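Local coordinates for protein alpha-L-rhamnosidase (Streptomyces avermitilis, PDB 3W5M) that hydrolyses terminal non-reducing alpha-L-rhamnose residues from alpha-L-rhamnosides such as naringin, rutin, hesperidin and gum arabic, at residues R38-A51 with T84-D96. Sequence-based numbering, arbitrary orientation.
Sequences RRQSAYQVRVASSA and TRYFWSVRVWDAD
Q44 can be traced atom by atom against strand 85-94. Its CB lies 3.7 Å from both CZ3 and CH2 of W93; with CG anti to the backbone N (chi1 171°) and the chain extended beyond it, the amide runs alongside R91. OE1 of Q44 sits at the R91 guanidinium edge, in its plane, accepting from R91 NE at 3.0 Å and R91 NH2 at 3.1 Å; it also approaches W93 CH2 at the ring edge (3.4 Å). NH2 is in the amide's carbonyl plane while NE is tilted from it, and NE2 of Q44 turns to D61 on the neighbouring strand. A lysine in place of R91 lacks the paired donors, and OE1 would probably be left without this side-on double grip, the amide then held chiefly by D61. The strands are antiparallel (161° between short axes), central in the sheet 60-66, 40-48, 85-94, 106-110 of the N-terminal immunoglobulin-like domain, consistent with a fibronectin type 3 fold. On the opposite face from Q44, V45 CG2 meets V90 CG2 at 3.8 Å, and V90 and V92 pack on W29 of the other sheet. Regular pairing is interrupted where S41 and A42 both face W93, a classic beta bulge: S41 N reaches W93 O at 2.8 Å, whereas the bond from A42 N is weak. Beyond it, R38 NH2 forms a salt bridge with D94 OD2 at 2.7 Å, though its poorly aimed N-H makes the hydrogen bond weak.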
loop_
_atom_site.group_PDB
_atom_site.type_symbol
_atom_site.label_atom_id
_atom_site.label_comp_id
_atom_site.label_asym_id
_atom_site.label_seq_id
_atom_site.Cartn_x
_atom_site.Cartn_y
_atom_site.Cartn_z
ATOM N N ARG A 38 35.105 12.460 -15.411
ATOM C CA ARG A 38 35.227 13.212 -14.154
ATOM C C ARG A 38 35.016 12.349 -12.920
ATOM O O ARG A 38 34.092 11.530 -12.875
ATOM C CB ARG A 38 34.237 14.385 -14.103
ATOM C CG ARG A 38 34.199 15.278 -15.331
ATOM C CD ARG A 38 35.579 15.751 -15.769
ATOM N NE ARG A 38 36.182 16.748 -14.885
ATOM C CZ ARG A 38 35.868 18.047 -14.858
ATOM N NH1 ARG A 38 34.908 18.546 -15.637
ATOM N NH2 ARG A 38 36.504 18.857 -14.019
ATOM N N ARG A 39 35.885 12.540 -11.927
ATOM C CA ARG A 39 35.784 11.866 -10.650
ATOM C C ARG A 39 35.959 12.903 -9.556
ATOM O O ARG A 39 36.660 13.902 -9.742
ATOM C CB ARG A 39 36.896 10.824 -10.481
ATOM C CG ARG A 39 36.856 9.623 -11.409
ATOM C CD ARG A 39 38.031 8.687 -11.135
ATOM N NE ARG A 39 39.333 9.357 -11.244
ATOM C CZ ARG A 39 40.098 9.717 -10.208
ATOM N NH1 ARG A 39 39.713 9.479 -8.959
ATOM N NH2 ARG A 39 41.256 10.327 -10.421
ATOM N N GLN A 40 35.348 12.648 -8.408
ATOM C CA GLN A 40 35.550 13.486 -7.231
ATOM C C GLN A 40 36.738 12.984 -6.393
ATOM O O GLN A 40 36.831 11.801 -6.092
ATOM C CB GLN A 40 34.272 13.519 -6.375
ATOM C CG GLN A 40 34.410 14.230 -5.037
ATOM C CD GLN A 40 33.243 13.924 -4.130
ATOM O OE1 GLN A 40 32.105 14.306 -4.422
ATOM N NE2 GLN A 40 33.521 13.257 -3.014
ATOM N N SER A 41 37.632 13.910 -6.027
ATOM C CA SER A 41 38.743 13.621 -5.117
ATOM C C SER A 41 38.451 14.081 -3.690
ATOM O O SER A 41 38.967 13.490 -2.739
ATOM C CB SER A 41 40.082 14.232 -5.606
ATOM O OG SER A 41 39.959 15.613 -5.894
ATOM N N ALA A 42 37.641 15.129 -3.544
ATOM C CA ALA A 42 37.358 15.680 -2.213
ATOM C C ALA A 42 36.022 16.374 -2.175
ATOM O O ALA A 42 35.505 16.752 -3.226
ATOM C CB ALA A 42 38.474 16.653 -1.811
ATOM N N TYR A 43 35.472 16.573 -0.974
ATOM C CA TYR A 43 34.263 17.392 -0.814
ATOM C C TYR A 43 34.373 18.233 0.437
ATOM O O TYR A 43 35.190 17.957 1.303
ATOM C CB TYR A 43 32.997 16.517 -0.725
ATOM C CG TYR A 43 32.939 15.625 0.509
ATOM C CD1 TYR A 43 32.430 16.112 1.721
ATOM C CD2 TYR A 43 33.363 14.293 0.463
ATOM C CE1 TYR A 43 32.363 15.313 2.850
ATOM C CE2 TYR A 43 33.290 13.481 1.600
ATOM C CZ TYR A 43 32.806 14.008 2.792
ATOM O OH TYR A 43 32.715 13.229 3.927
ATOM N N GLN A 44 33.523 19.238 0.537
ATOM C CA GLN A 44 33.419 20.023 1.743
ATOM C C GLN A 44 31.999 20.429 1.943
ATOM O O GLN A 44 31.406 21.067 1.065
ATOM C CB GLN A 44 34.290 21.287 1.651
ATOM C CG GLN A 44 34.085 22.281 2.794
ATOM C CD GLN A 44 34.994 23.498 2.682
ATOM O OE1 GLN A 44 35.517 23.792 1.606
ATOM N NE2 GLN A 44 35.157 24.230 3.790
ATOM N N VAL A 45 31.459 20.111 3.127
ATOM C CA VAL A 45 30.096 20.469 3.458
ATOM C C VAL A 45 30.049 21.550 4.527
ATOM O O VAL A 45 30.771 21.487 5.506
ATOM C CB VAL A 45 29.286 19.235 3.939
ATOM C CG1 VAL A 45 27.898 19.661 4.419
ATOM C CG2 VAL A 45 29.227 18.172 2.848
ATOM N N ARG A 46 29.199 22.539 4.325
ATOM C CA ARG A 46 28.941 23.523 5.376
ATOM C C ARG A 46 27.484 23.536 5.721
ATOM O O ARG A 46 26.652 23.389 4.841
ATOM C CB ARG A 46 29.320 24.915 4.912
ATOM C CG ARG A 46 30.795 25.123 4.706
ATOM C CD ARG A 46 30.961 26.497 4.103
ATOM N NE ARG A 46 32.345 26.937 4.183
ATOM C CZ ARG A 46 32.791 28.063 3.643
ATOM N NH1 ARG A 46 31.964 28.864 2.968
ATOM N NH2 ARG A 46 34.068 28.367 3.772
ATOM N N VAL A 47 27.194 23.730 7.008
ATOM C CA VAL A 47 25.836 23.804 7.522
ATOM C C VAL A 47 25.770 25.029 8.423
ATOM O O VAL A 47 26.683 25.256 9.225
ATOM C CB VAL A 47 25.460 22.542 8.364
ATOM C CG1 VAL A 47 23.992 22.580 8.757
ATOM C CG2 VAL A 47 25.803 21.252 7.642
ATOM N N ALA A 48 24.693 25.793 8.288
ATOM C CA ALA A 48 24.507 27.040 9.007
ATOM C C ALA A 48 23.031 27.322 9.273
ATOM O O ALA A 48 22.137 26.670 8.693
ATOM C CB ALA A 48 25.159 28.186 8.221
ATOM N N SER A 49 22.758 28.291 10.149
ATOM C CA SER A 49 21.392 28.596 10.564
ATOM C C SER A 49 20.669 29.509 9.570
ATOM O O SER A 49 19.475 29.767 9.710
ATOM C CB SER A 49 21.381 29.206 11.977
ATOM O OG SER A 49 21.948 30.508 11.957
ATOM N N SER A 50 21.384 29.977 8.544
ATOM C CA SER A 50 20.765 30.751 7.471
ATOM C C SER A 50 21.548 30.554 6.175
ATOM O O SER A 50 22.698 30.118 6.208
ATOM C CB SER A 50 20.701 32.242 7.828
ATOM O OG SER A 50 21.986 32.807 7.728
ATOM N N ALA A 51 20.912 30.876 5.048
ATOM C CA ALA A 51 21.530 30.719 3.734
ATOM C C ALA A 51 22.744 31.634 3.580
ATOM O O ALA A 51 23.800 31.174 3.149
ATOM C CB ALA A 51 20.512 30.946 2.619
ATOM N N THR A 84 14.300 22.783 13.905
ATOM C CA THR A 84 15.271 23.743 13.394
ATOM C C THR A 84 15.555 23.555 11.934
ATOM O O THR A 84 15.769 22.421 11.480
ATOM C CB THR A 84 16.547 23.688 14.226
ATOM O OG1 THR A 84 16.201 23.998 15.569
ATOM C CG2 THR A 84 17.607 24.704 13.740
ATOM N N ARG A 85 15.545 24.666 11.195
ATOM C CA ARG A 85 15.946 24.614 9.786
ATOM C C ARG A 85 17.472 24.735 9.628
ATOM O O ARG A 85 18.097 25.664 10.163
ATOM C CB ARG A 85 15.179 25.656 8.958
ATOM C CG ARG A 85 15.491 25.609 7.459
ATOM C CD ARG A 85 14.481 26.440 6.654
ATOM N NE ARG A 85 13.149 25.859 6.733
ATOM C CZ ARG A 85 12.152 26.107 5.889
ATOM N NH1 ARG A 85 12.313 26.990 4.903
ATOM N NH2 ARG A 85 10.988 25.485 6.058
ATOM N N TYR A 86 18.083 23.765 8.957
ATOM C CA TYR A 86 19.511 23.761 8.710
ATOM C C TYR A 86 19.798 23.996 7.242
ATOM O O TYR A 86 19.356 23.227 6.384
ATOM C CB TYR A 86 20.140 22.438 9.149
ATOM C CG TYR A 86 20.122 22.281 10.649
ATOM C CD1 TYR A 86 21.125 22.865 11.442
ATOM C CD2 TYR A 86 19.083 21.613 11.296
ATOM C CE1 TYR A 86 21.097 22.746 12.826
ATOM C CE2 TYR A 86 19.057 21.495 12.691
ATOM C CZ TYR A 86 20.069 22.054 13.442
ATOM O OH TYR A 86 20.062 21.931 14.819
ATOM N N PHE A 87 20.553 25.055 6.958
ATOM C CA PHE A 87 20.927 25.367 5.581
ATOM C C PHE A 87 22.264 24.720 5.286
ATOM O O PHE A 87 23.115 24.572 6.183
ATOM C CB PHE A 87 20.949 26.875 5.345
ATOM C CG PHE A 87 19.601 27.509 5.396
ATOM C CD1 PHE A 87 19.052 27.898 6.609
ATOM C CD2 PHE A 87 18.863 27.713 4.229
ATOM C CE1 PHE A 87 17.803 28.489 6.662
ATOM C CE2 PHE A 87 17.610 28.306 4.270
ATOM C CZ PHE A 87 17.082 28.700 5.492
ATOM N N TRP A 88 22.415 24.225 4.062
ATOM C CA TRP A 88 23.644 23.581 3.694
ATOM C C TRP A 88 24.031 23.793 2.251
ATOM O O TRP A 88 23.219 24.113 1.399
ATOM C CB TRP A 88 23.651 22.082 4.052
ATOM C CG TRP A 88 22.799 21.211 3.147
ATOM C CD1 TRP A 88 21.452 21.166 3.100
ATOM C CD2 TRP A 88 23.280 20.285 2.169
ATOM N NE1 TRP A 88 21.044 20.269 2.128
ATOM C CE2 TRP A 88 22.152 19.698 1.562
ATOM C CE3 TRP A 88 24.560 19.877 1.764
ATOM C CZ2 TRP A 88 22.256 18.710 0.571
ATOM C CZ3 TRP A 88 24.675 18.907 0.752
ATOM C CH2 TRP A 88 23.517 18.329 0.174
ATOM N N SER A 89 25.305 23.566 2.014
ATOM C CA SER A 89 25.912 23.764 0.737
ATOM C C SER A 89 27.102 22.840 0.700
ATOM O O SER A 89 27.705 22.552 1.723
ATOM C CB SER A 89 26.364 25.219 0.607
ATOM O OG SER A 89 26.665 25.529 -0.739
ATOM N N VAL A 90 27.433 22.367 -0.488
ATOM C CA VAL A 90 28.611 21.530 -0.682
ATOM C C VAL A 90 29.371 22.011 -1.938
ATOM O O VAL A 90 28.785 22.626 -2.852
ATOM C CB VAL A 90 28.218 20.026 -0.814
ATOM C CG1 VAL A 90 27.318 19.773 -2.027
ATOM C CG2 VAL A 90 29.431 19.126 -0.863
ATOM N N ARG A 91 30.664 21.742 -1.951
ATOM C CA ARG A 91 31.502 21.941 -3.124
ATOM C C ARG A 91 32.445 20.772 -3.169
ATOM O O ARG A 91 32.680 20.111 -2.156
ATOM C CB ARG A 91 32.271 23.278 -3.089
ATOM C CG ARG A 91 33.272 23.413 -1.959
ATOM C CD ARG A 91 34.263 24.516 -2.296
ATOM N NE ARG A 91 35.144 24.804 -1.177
ATOM C CZ ARG A 91 35.940 25.866 -1.118
ATOM N NH1 ARG A 91 35.943 26.734 -2.125
ATOM N NH2 ARG A 91 36.724 26.052 -0.056
ATOM N N VAL A 92 32.947 20.478 -4.360
ATOM C CA VAL A 92 33.814 19.332 -4.537
ATOM C C VAL A 92 35.031 19.731 -5.354
ATOM O O VAL A 92 35.028 20.772 -6.034
ATOM C CB VAL A 92 33.083 18.198 -5.304
ATOM C CG1 VAL A 92 31.838 17.730 -4.561
ATOM C CG2 VAL A 92 32.716 18.667 -6.702
ATOM N N TRP A 93 36.034 18.872 -5.299
ATOM C CA TRP A 93 37.242 18.968 -6.099
ATOM C C TRP A 93 37.285 17.781 -7.060
ATOM O O TRP A 93 37.143 16.620 -6.639
ATOM C CB TRP A 93 38.477 18.964 -5.188
ATOM C CG TRP A 93 38.622 20.247 -4.387
ATOM C CD1 TRP A 93 39.474 21.293 -4.660
ATOM C CD2 TRP A 93 37.897 20.624 -3.194
ATOM N NE1 TRP A 93 39.313 22.289 -3.722
ATOM C CE2 TRP A 93 38.356 21.906 -2.814
ATOM C CE3 TRP A 93 36.909 20.003 -2.412
ATOM C CZ2 TRP A 93 37.852 22.581 -1.684
ATOM C CZ3 TRP A 93 36.412 20.672 -1.300
ATOM C CH2 TRP A 93 36.889 21.940 -0.938
ATOM N N ASP A 94 37.460 18.070 -8.350
ATOM C CA ASP A 94 37.638 17.014 -9.358
ATOM C C ASP A 94 38.999 16.331 -9.181
ATOM O O ASP A 94 39.766 16.713 -8.309
ATOM C CB ASP A 94 37.443 17.563 -10.780
ATOM C CG ASP A 94 38.368 18.742 -11.097
ATOM O OD1 ASP A 94 39.526 18.751 -10.623
ATOM O OD2 ASP A 94 37.934 19.664 -11.826
ATOM N N ALA A 95 39.304 15.339 -10.009
ATOM C CA ALA A 95 40.544 14.565 -9.872
ATOM C C ALA A 95 41.836 15.364 -10.145
ATOM O O ALA A 95 42.927 14.886 -9.865
ATOM C CB ALA A 95 40.488 13.329 -10.749
ATOM N N ASP A 96 41.706 16.572 -10.688
ATOM C CA ASP A 96 42.863 17.457 -10.891
ATOM C C ASP A 96 43.127 18.359 -9.693
ATOM O O ASP A 96 44.281 18.658 -9.379
ATOM C CB ASP A 96 42.687 18.283 -12.160
ATOM C CG ASP A 96 42.710 17.423 -13.409
ATOM O OD1 ASP A 96 43.374 16.363 -13.383
ATOM O OD2 ASP A 96 42.063 17.795 -14.412
HETATM O O HOH W 1 38.023 14.874 -12.933
HETATM O O HOH W 2 17.959 27.985 11.142
#